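Local coordinates for type IV pilus assembly protein PilF (Thermus thermophilus HB8, PDB 5OIU) that hydrolyses ATP as a hexameric AAA+ motor and so powers the assembly of type IVa pili, at the adenosine-5'-triphosphate site. Residues are numbered along the deposited sequence; one frame, centred on the assembly and turned at random.

The adenosine-5'-triphosphate site. Residues 113, 124, 150-157, 277, 328, 330. With ATP (adenosine-5'-triphosphate), chain B; MG (magnesium ion), chain C.
Residues 149-156 form the Walker A motif, or P-loop, which wraps the triphosphate of ATP and leads into helix 155-166. Backbone N-H groups do much of the gripping. Lys155 N donates to the beta-phosphate ATP O1B at 2.9 Å. Ser156 N serves ATP O2B and Phe157 N the alpha-phosphate ATP O1A, at the helix N-terminus, whose dipole would favour the negative charge. Lys155, bent at chi3 and chi4 (-68° and -64°), curls alongside the beta-phosphate so that NZ makes a salt bridge to ATP O1B at 3.2 Å. Ser153 OG (chi1 54°) bonds in plane to Pro150 O and ties the loop together. The gamma-phosphate ATP O1G takes both Gly152 N and Thr151 OG1. Among the magnesium ligands seen are Ser156 OG, ATP O2B, ATP O3G and two waters, near square pyramidal; a further water may be unmodelled.

Specificity lies at the nucleoside end. Leu277 lays CD2 over one adenine face, 3.7 Å from the centroid of the six-membered ring of ATP. From the opposite side Phe157, tilted to the base, packs its CG 3.5 Å from ATP C8, and its ring face, near the rim, carries ribose C2'. An alanine in place of Phe157 would probably loosen both base and sugar. Arg328 brings NH2 to 3.4 Å from the ribose ATP O4', and Ala330 CB abuts the C6/N6 edge. Polar contacts to the base seen here are few: Leu124 O, able only to accept, would weakly favour the 6-amino group, and a water bridging N6 and N7 to Gly154 O is less decisive. The site thus holds Mg-ATP with its gamma-phosphate gripped, the fuel for the pilus assembly motor.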
ATOM      1  N   LYS A 113     -46.106 -10.417  12.720  1.00 37.27           N
ATOM      2  CA  LYS A 113     -47.344  -9.955  12.116  1.00 40.51           C
ATOM      3  C   LYS A 113     -47.475 -10.463  10.681  1.00 42.40           C
ATOM      4  O   LYS A 113     -46.513 -10.934  10.066  1.00 40.86           O
ATOM      5  CB  LYS A 113     -47.420  -8.428  12.136  1.00 40.55           C
ATOM      6  CG  LYS A 113     -47.530  -7.786  13.517  1.00 30.21           C
ATOM      7  CD  LYS A 113     -48.588  -8.467  14.362  1.00 34.23           C
ATOM      8  CE  LYS A 113     -49.226  -7.480  15.321  1.00 34.35           C
ATOM      9  NZ  LYS A 113     -50.109  -8.150  16.301  1.00 44.17           N
ATOM     10  N   LEU A 124     -54.246   4.685  10.345  1.00 28.45           N
ATOM     11  CA  LEU A 124     -52.906   4.789  10.907  1.00 32.15           C
ATOM     12  C   LEU A 124     -52.854   5.726  12.101  1.00 37.29           C
ATOM     13  O   LEU A 124     -51.812   5.801  12.763  1.00 33.80           O
ATOM     14  CB  LEU A 124     -51.898   5.267   9.858  1.00 29.00           C
ATOM     15  CG  LEU A 124     -51.432   4.325   8.735  1.00 33.92           C
ATOM     16  CD1 LEU A 124     -50.599   5.108   7.714  1.00 28.92           C
ATOM     17  CD2 LEU A 124     -50.638   3.155   9.284  1.00 33.23           C
ATOM     18  N   PRO A 150     -37.139   5.365  16.122  1.00 40.69           N
ATOM     19  CA  PRO A 150     -36.421   4.265  16.786  1.00 35.10           C
ATOM     20  C   PRO A 150     -37.134   2.935  16.606  1.00 40.70           C
ATOM     21  O   PRO A 150     -38.220   2.888  16.010  1.00 37.19           O
ATOM     22  CB  PRO A 150     -36.394   4.694  18.256  1.00 36.32           C
ATOM     23  CG  PRO A 150     -37.457   5.735  18.390  1.00 39.38           C
ATOM     24  CD  PRO A 150     -37.636   6.385  17.063  1.00 38.70           C
ATOM     25  N   THR A 151     -36.542   1.856  17.121  1.00 35.57           N
ATOM     26  CA  THR A 151     -37.098   0.526  16.901  1.00 34.45           C
ATOM     27  C   THR A 151     -38.508   0.420  17.485  1.00 40.77           C
ATOM     28  O   THR A 151     -38.841   1.061  18.490  1.00 34.10           O
ATOM     29  CB  THR A 151     -36.182  -0.547  17.506  1.00 41.54           C
ATOM     30  OG1 THR A 151     -36.658  -1.863  17.160  1.00 44.76           O
ATOM     31  CG2 THR A 151     -36.132  -0.402  19.016  1.00 34.61           C
ATOM     32  N   GLY A 152     -39.354  -0.359  16.812  1.00 43.81           N
ATOM     33  CA  GLY A 152     -40.712  -0.589  17.281  1.00 37.44           C
ATOM     34  C   GLY A 152     -41.583   0.646  17.360  1.00 35.76           C
ATOM     35  O   GLY A 152     -42.422   0.753  18.260  1.00 40.54           O
ATOM     36  N   SER A 153     -41.417   1.589  16.447  1.00 34.24           N
ATOM     37  CA  SER A 153     -42.306   2.740  16.409  1.00 37.24           C
ATOM     38  C   SER A 153     -43.330   2.648  15.283  1.00 33.10           C
ATOM     39  O   SER A 153     -43.967   3.654  14.965  1.00 29.92           O
ATOM     40  CB  SER A 153     -41.500   4.028  16.279  1.00 33.73           C
ATOM     41  OG  SER A 153     -40.638   3.956  15.167  1.00 46.85           O
ATOM     42  N   GLY A 154     -43.494   1.474  14.671  1.00 30.20           N
ATOM     43  CA  GLY A 154     -44.498   1.285  13.642  1.00 29.63           C
ATOM     44  C   GLY A 154     -44.072   1.619  12.232  1.00 30.33           C
ATOM     45  O   GLY A 154     -44.938   1.697  11.350  1.00 31.46           O
ATOM     46  N   LYS A 155     -42.773   1.803  11.978  1.00 29.38           N
ATOM     47  CA  LYS A 155     -42.363   2.303  10.672  1.00 31.97           C
ATOM     48  C   LYS A 155     -42.775   1.341   9.559  1.00 33.47           C
ATOM     49  O   LYS A 155     -43.311   1.777   8.531  1.00 29.81           O
ATOM     50  CB  LYS A 155     -40.858   2.566  10.663  1.00 31.78           C
ATOM     51  CG  LYS A 155     -40.412   3.496  11.793  1.00 34.76           C
ATOM     52  CD  LYS A 155     -38.988   4.012  11.573  1.00 32.31           C
ATOM     53  CE  LYS A 155     -37.977   2.894  11.709  1.00 36.55           C
ATOM     54  NZ  LYS A 155     -37.943   2.335  13.088  1.00 39.64           N
ATOM     55  N   SER A 156     -42.591   0.028   9.772  1.00 31.92           N
ATOM     56  CA  SER A 156     -42.944  -0.949   8.738  1.00 32.15           C
ATOM     57  C   SER A 156     -44.441  -0.944   8.448  1.00 34.97           C
ATOM     58  O   SER A 156     -44.849  -1.065   7.285  1.00 34.26           O
ATOM     59  CB  SER A 156     -42.484  -2.359   9.138  1.00 34.08           C
ATOM     60  OG  SER A 156     -41.064  -2.500   9.119  1.00 33.07           O
ATOM     61  N   PHE A 157     -45.278  -0.821   9.488  1.00 29.17           N
ATOM     62  CA  PHE A 157     -46.723  -0.768   9.263  1.00 33.00           C
ATOM     63  C   PHE A 157     -47.074   0.409   8.362  1.00 33.93           C
ATOM     64  O   PHE A 157     -47.753   0.248   7.340  1.00 34.75           O
ATOM     65  CB  PHE A 157     -47.489  -0.666  10.593  1.00 27.15           C
ATOM     66  CG  PHE A 157     -47.938  -2.002  11.153  1.00 32.67           C
ATOM     67  CD1 PHE A 157     -47.090  -3.093  11.148  1.00 31.89           C
ATOM     68  CD2 PHE A 157     -49.207  -2.157  11.707  1.00 34.10           C
ATOM     69  CE1 PHE A 157     -47.495  -4.314  11.667  1.00 33.62           C
ATOM     70  CE2 PHE A 157     -49.624  -3.379  12.222  1.00 32.69           C
ATOM     71  CZ  PHE A 157     -48.775  -4.456  12.209  1.00 30.24           C
ATOM     72  N   LEU A 277     -44.885   5.233  18.789  1.00 32.59           N
ATOM     73  CA  LEU A 277     -46.080   4.616  19.353  1.00 30.83           C
ATOM     74  C   LEU A 277     -46.131   4.950  20.831  1.00 34.24           C
ATOM     75  O   LEU A 277     -45.130   4.783  21.543  1.00 37.05           O
ATOM     76  CB  LEU A 277     -46.097   3.100  19.164  1.00 30.51           C
ATOM     77  CG  LEU A 277     -46.041   2.608  17.725  1.00 29.07           C
ATOM     78  CD1 LEU A 277     -45.940   1.105  17.692  1.00 31.40           C
ATOM     79  CD2 LEU A 277     -47.244   3.083  16.924  1.00 35.98           C
ATOM     80  N   ARG A 328     -51.659   0.466  21.666  1.00 29.20           N
ATOM     81  CA  ARG A 328     -50.727   1.523  21.327  1.00 27.49           C
ATOM     82  C   ARG A 328     -51.337   2.414  20.261  1.00 30.30           C
ATOM     83  O   ARG A 328     -52.219   2.005  19.502  1.00 35.22           O
ATOM     84  CB  ARG A 328     -49.381   0.945  20.902  1.00 27.66           C
ATOM     85  CG  ARG A 328     -48.542   0.569  22.125  1.00 34.11           C
ATOM     86  CD  ARG A 328     -47.183   0.005  21.786  1.00 31.88           C
ATOM     87  NE  ARG A 328     -47.270  -1.254  21.047  1.00 30.75           N
ATOM     88  CZ  ARG A 328     -46.215  -1.893  20.540  1.00 38.13           C
ATOM     89  NH1 ARG A 328     -44.997  -1.372  20.711  1.00 38.74           N
ATOM     90  NH2 ARG A 328     -46.369  -3.037  19.851  1.00 34.98           N
ATOM     91  N   ALA A 330     -50.309   5.652  17.382  1.00 25.34           N
ATOM     92  CA  ALA A 330     -49.202   6.299  16.703  1.00 31.34           C
ATOM     93  C   ALA A 330     -49.363   7.810  16.800  1.00 31.94           C
ATOM     94  O   ALA A 330     -50.478   8.328  16.753  1.00 29.74           O
ATOM     95  CB  ALA A 330     -49.113   5.851  15.239  1.00 24.12           C
TER
HETATM   96  PG  ATP B 501     -38.527  -2.394  13.731  1.00 44.49           P
HETATM   97  O1G ATP B 501     -37.624  -1.311  14.288  1.00 37.70           O
HETATM   98  O2G ATP B 501     -38.421  -3.764  14.354  1.00 40.27           O
HETATM   99  O3G ATP B 501     -38.584  -2.511  12.215  1.00 42.09           O
HETATM  100  PB  ATP B 501     -40.900  -0.849  13.288  1.00 33.55           P
HETATM  101  O1B ATP B 501     -40.610   0.614  13.512  1.00 30.01           O
HETATM  102  O2B ATP B 501     -40.917  -1.395  11.859  1.00 30.09           O
HETATM  103  O3B ATP B 501     -39.992  -1.843  14.171  1.00 39.25           O
HETATM  104  PA  ATP B 501     -43.430  -1.965  13.241  1.00 29.08           P
HETATM  105  O1A ATP B 501     -43.994  -1.302  12.014  1.00 30.63           O
HETATM  106  O2A ATP B 501     -42.852  -3.350  13.041  1.00 29.45           O
HETATM  107  O3A ATP B 501     -42.322  -1.084  14.002  1.00 30.79           O
HETATM  108  O5' ATP B 501     -44.558  -1.972  14.373  1.00 36.49           O
HETATM  109  C5' ATP B 501     -44.247  -2.534  15.646  1.00 32.95           C
HETATM  110  C4' ATP B 501     -45.552  -2.971  16.269  1.00 32.30           C
HETATM  111  O4' ATP B 501     -46.254  -1.807  16.685  1.00 32.08           O
HETATM  112  C3' ATP B 501     -46.438  -3.659  15.246  1.00 31.94           C
HETATM  113  O3' ATP B 501     -46.292  -5.062  15.363  1.00 38.51           O
HETATM  114  C2' ATP B 501     -47.812  -3.296  15.709  1.00 30.30           C
HETATM  115  O2' ATP B 501     -48.120  -4.199  16.774  1.00 37.52           O
HETATM  116  C1' ATP B 501     -47.643  -1.938  16.361  1.00 34.18           C
HETATM  117  N9  ATP B 501     -48.019  -0.834  15.439  1.00 35.86           N
HETATM  118  C8  ATP B 501     -47.402  -0.501  14.285  1.00 30.66           C
HETATM  119  N7  ATP B 501     -48.005   0.567  13.708  1.00 32.65           N
HETATM  120  C5  ATP B 501     -49.032   0.943  14.496  1.00 31.12           C
HETATM  121  C6  ATP B 501     -50.079   2.006  14.467  1.00 35.45           C
HETATM  122  N6  ATP B 501     -50.158   2.916  13.457  1.00 31.63           N
HETATM  123  N1  ATP B 501     -50.961   2.036  15.492  1.00 29.25           N
HETATM  124  C2  ATP B 501     -50.870   1.134  16.499  1.00 32.07           C
HETATM  125  N3  ATP B 501     -49.949   0.141  16.589  1.00 32.29           N
HETATM  126  C4  ATP B 501     -49.026   0.003  15.631  1.00 30.78           C
HETATM  127 MG    MG C 502     -39.295  -2.417  10.443  1.00 33.70          MG
HETATM  128  O   HOH W   1     -38.615  -0.656   9.846  1.00 39.30           O
HETATM  129  O   HOH W   2     -40.445  -3.831  11.515  1.00 36.42           O
HETATM  130  O   HOH W   3     -47.909   2.806  11.843  1.00 27.47           O